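Local coordinates for protein DNA-entry nuclease (Competence-specific nuclease) (Streptococcus agalactiae ILRI112, PDB 4QGO) that probably cleaves DNA without sequence specificity, acting as a beta-beta-alpha (His-Me finger) nuclease and virulence factor, at residues I149-G152 and Q153-E157. The protein carries 1 engineered substitution. Sequence-based numbering, arbitrary orientation.
Sequences INRG and QNYYE. With SO4 (sulfate ion), chain F; SO4 (sulfate ion), chain G.
Arg151 runs obliquely across the ring of Tyr155 and reaches the hydroxyl of Tyr156. The apolar part meets Tyr155: CG sits over one face of the ring, 4.2 Å from its centroid and 23° off the normal, a CH-pi contact, while CD comes 3.7 Å from Tyr155 CD2. Farther out, Tyr155 CE2 lies over one face of the guanidinium, the two planes 29° apart. An arginine stretched straight from CG to NE suits this place, since its length follows the ring from CB toward the hydroxyl; the ring itself is swung toward it by the chi1 of Tyr155 (177°, CG anti to the backbone N).

The polar contacts lie at the guanidinium edge. NH1 of Arg151 donates to Tyr156 OH at 3.1 Å, with the hydroxyl in the guanidinium plane, so a tyrosine rather than a purely apolar ring serves here: its ring packs inward against Ile33, Leu191 and Phe202 while its oxygen takes up an N-H. NH1 also gives a 2.7 Å hydrogen bond to O4 of a sulfate, probably from the crystallisation liquor, which NH2 grips through O3, and NE bonds to Lys148 O. In the crystal, these partners hold the rotation of the group.

Where the backbone enters the helix, Gly152 O accepts a weak bond from Tyr155 N (3.1 Å). Within the first turn of the helix, Gln153 NE2 reaches Glu157 OE2 at 3.1 Å from above the carboxylate plane, while Gln153 OE1 is held by Gln138 of strand 135-139.

Gly152 is the N-cap of helix 153-165, which packs against the central antiparallel sheet. Together with the two-stranded antiparallel sheet of 108-112 and 135-139, this helix is consistent with the beta-beta-alpha core of His-Me finger nucleases.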
ATOM      1  N   ILE A 149      -1.675   3.654  16.692  1.00 18.36           N
ATOM      2  CA  ILE A 149      -1.122   2.633  17.574  1.00 16.64           C
ATOM      3  C   ILE A 149      -0.892   1.285  16.873  1.00 19.42           C
ATOM      4  O   ILE A 149      -0.033   0.508  17.272  1.00 21.77           O
ATOM      5  CB  ILE A 149      -2.030   2.445  18.829  1.00 20.59           C
ATOM      6  CG1 ILE A 149      -1.227   1.885  19.995  1.00 28.29           C
ATOM      7  CG2 ILE A 149      -3.248   1.586  18.511  1.00 29.49           C
ATOM      8  CD1 ILE A 149      -0.209   2.863  20.523  1.00 33.69           C
ATOM      9  N   ASN A 150      -1.666   1.006  15.829  1.00 14.48           N
ATOM     10  CA  ASN A 150      -1.574  -0.267  15.117  1.00  9.66           C
ATOM     11  C   ASN A 150      -1.962   0.012  13.680  1.00 14.59           C
ATOM     12  O   ASN A 150      -3.121  -0.149  13.282  1.00 15.99           O
ATOM     13  CB  ASN A 150      -2.496  -1.326  15.745  1.00 16.85           C
ATOM     14  CG  ASN A 150      -2.382  -2.690  15.070  1.00 17.53           C
ATOM     15  OD1 ASN A 150      -1.517  -2.910  14.219  1.00 32.65           O
ATOM     16  ND2 ASN A 150      -3.242  -3.623  15.473  1.00 24.03           N
ATOM     17  N   ARG A 151      -0.965   0.427  12.910  1.00  8.44           N
ATOM     18  CA  ARG A 151      -1.168   1.128  11.645  1.00  8.77           C
ATOM     19  C   ARG A 151      -1.406   0.224  10.452  1.00  9.55           C
ATOM     20  O   ARG A 151      -0.824  -0.850  10.345  1.00 10.15           O
ATOM     21  CB  ARG A 151       0.051   2.009  11.370  1.00  8.82           C
ATOM     22  CG  ARG A 151       0.268   3.072  12.435  1.00 10.64           C
ATOM     23  CD  ARG A 151       1.592   3.790  12.276  1.00 11.86           C
ATOM     24  NE  ARG A 151       1.826   4.667  13.425  1.00 11.95           N
ATOM     25  CZ  ARG A 151       2.744   5.626  13.471  1.00 15.70           C
ATOM     26  NH1 ARG A 151       3.531   5.861  12.426  1.00 17.83           N
ATOM     27  NH2 ARG A 151       2.868   6.358  14.570  1.00 20.64           N
ATOM     28  N   GLY A 152      -2.299   0.659   9.567  1.00  9.17           N
ATOM     29  CA  GLY A 152      -2.462   0.037   8.270  1.00  7.83           C
ATOM     30  C   GLY A 152      -2.221   1.078   7.192  1.00  6.46           C
ATOM     31  O   GLY A 152      -1.838   2.217   7.478  1.00  7.81           O
ATOM     32  N   GLN A 153      -2.441   0.682   5.949  1.00  5.62           N
ATOM     33  CA  GLN A 153      -2.262   1.605   4.843  1.00  4.70           C
ATOM     34  C   GLN A 153      -3.210   2.813   4.964  1.00  6.45           C
ATOM     35  O   GLN A 153      -2.834   3.934   4.599  1.00  7.47           O
ATOM     36  CB  GLN A 153      -2.430   0.869   3.513  1.00  4.75           C
ATOM     37  CG  GLN A 153      -2.339   1.786   2.296  1.00  5.12           C
ATOM     38  CD  GLN A 153      -2.142   1.029   1.000  1.00  6.02           C
ATOM     39  OE1 GLN A 153      -1.728  -0.136   0.993  1.00  7.75           O
ATOM     40  NE2 GLN A 153      -2.428   1.700  -0.115  1.00  8.37           N
ATOM     41  N   ASN A 154      -4.411   2.598   5.499  1.00  6.15           N
ATOM     42  CA  ASN A 154      -5.342   3.711   5.701  1.00  5.76           C
ATOM     43  C   ASN A 154      -4.725   4.818   6.556  1.00  6.47           C
ATOM     44  O   ASN A 154      -4.938   5.993   6.288  1.00  7.81           O
ATOM     45  CB  ASN A 154      -6.643   3.229   6.367  1.00  7.72           C
ATOM     46  CG  ASN A 154      -7.777   2.973   5.373  1.00 14.21           C
ATOM     47  OD1 ASN A 154      -7.645   3.182   4.162  1.00 11.77           O
ATOM     48  ND2 ASN A 154      -8.911   2.519   5.896  1.00 12.72           N
ATOM     49  N   TYR A 155      -3.970   4.444   7.591  1.00  5.08           N
ATOM     50  CA  TYR A 155      -3.339   5.447   8.449  1.00  5.11           C
ATOM     51  C   TYR A 155      -2.441   6.389   7.635  1.00  6.92           C
ATOM     52  O   TYR A 155      -2.494   7.619   7.786  1.00  7.19           O
ATOM     53  CB  TYR A 155      -2.507   4.788   9.561  1.00  6.79           C
ATOM     54  CG  TYR A 155      -1.782   5.806  10.409  1.00  5.95           C
ATOM     55  CD1 TYR A 155      -2.446   6.487  11.420  1.00  8.06           C
ATOM     56  CD2 TYR A 155      -0.443   6.101  10.184  1.00  7.77           C
ATOM     57  CE1 TYR A 155      -1.799   7.448  12.173  1.00 12.37           C
ATOM     58  CE2 TYR A 155       0.215   7.064  10.945  1.00  7.12           C
ATOM     59  CZ  TYR A 155      -0.474   7.717  11.937  1.00 12.03           C
ATOM     60  OH  TYR A 155       0.171   8.675  12.692  1.00 15.68           O
ATOM     61  N   TYR A 156      -1.591   5.802   6.798  1.00  5.78           N
ATOM     62  CA  TYR A 156      -0.679   6.585   5.981  1.00  6.96           C
ATOM     63  C   TYR A 156      -1.390   7.391   4.916  1.00  7.25           C
ATOM     64  O   TYR A 156      -1.022   8.541   4.643  1.00  6.36           O
ATOM     65  CB  TYR A 156       0.431   5.693   5.424  1.00  5.86           C
ATOM     66  CG  TYR A 156       1.384   5.352   6.535  1.00  5.86           C
ATOM     67  CD1 TYR A 156       2.442   6.206   6.854  1.00  6.76           C
ATOM     68  CD2 TYR A 156       1.192   4.225   7.321  1.00  8.09           C
ATOM     69  CE1 TYR A 156       3.294   5.922   7.906  1.00  6.24           C
ATOM     70  CE2 TYR A 156       2.040   3.932   8.373  1.00  7.84           C
ATOM     71  CZ  TYR A 156       3.090   4.781   8.652  1.00  7.56           C
ATOM     72  OH  TYR A 156       3.940   4.510   9.702  1.00  9.98           O
ATOM     73  N   GLU A 157      -2.431   6.806   4.341  1.00  5.31           N
ATOM     74  CA  GLU A 157      -3.274   7.552   3.407  1.00  6.04           C
ATOM     75  C   GLU A 157      -3.918   8.759   4.083  1.00  5.85           C
ATOM     76  O   GLU A 157      -4.007   9.829   3.477  1.00  6.87           O
ATOM     77  CB  GLU A 157      -4.314   6.638   2.755  1.00  6.28           C
ATOM     78  CG  GLU A 157      -3.661   5.673   1.751  1.00  6.55           C
ATOM     79  CD  GLU A 157      -4.566   4.550   1.334  1.00  8.04           C
ATOM     80  OE1 GLU A 157      -5.447   4.183   2.129  1.00  9.92           O
ATOM     81  OE2 GLU A 157      -4.400   4.019   0.210  1.00  7.46           O
TER
HETATM   82  S   SO4 F 304      -5.497  -2.862  18.244  0.52 18.04           S
HETATM   83  O1  SO4 F 304      -5.920  -3.825  19.267  0.52 10.14           O
HETATM   84  O2  SO4 F 304      -6.627  -2.028  17.844  0.52 19.26           O
HETATM   85  O3  SO4 F 304      -4.446  -2.002  18.792  0.52 21.74           O
HETATM   86  O4  SO4 F 304      -4.976  -3.583  17.083  0.52 19.43           O
HETATM   87  S   SO4 G 305       5.228   9.043  13.919  0.73 52.30           S
HETATM   88  O1  SO4 G 305       4.548  10.300  14.220  0.73 59.06           O
HETATM   89  O2  SO4 G 305       6.562   9.319  13.395  0.73 51.04           O
HETATM   90  O3  SO4 G 305       5.339   8.248  15.140  0.73 59.60           O
HETATM   91  O4  SO4 G 305       4.462   8.304  12.921  0.73 48.29           O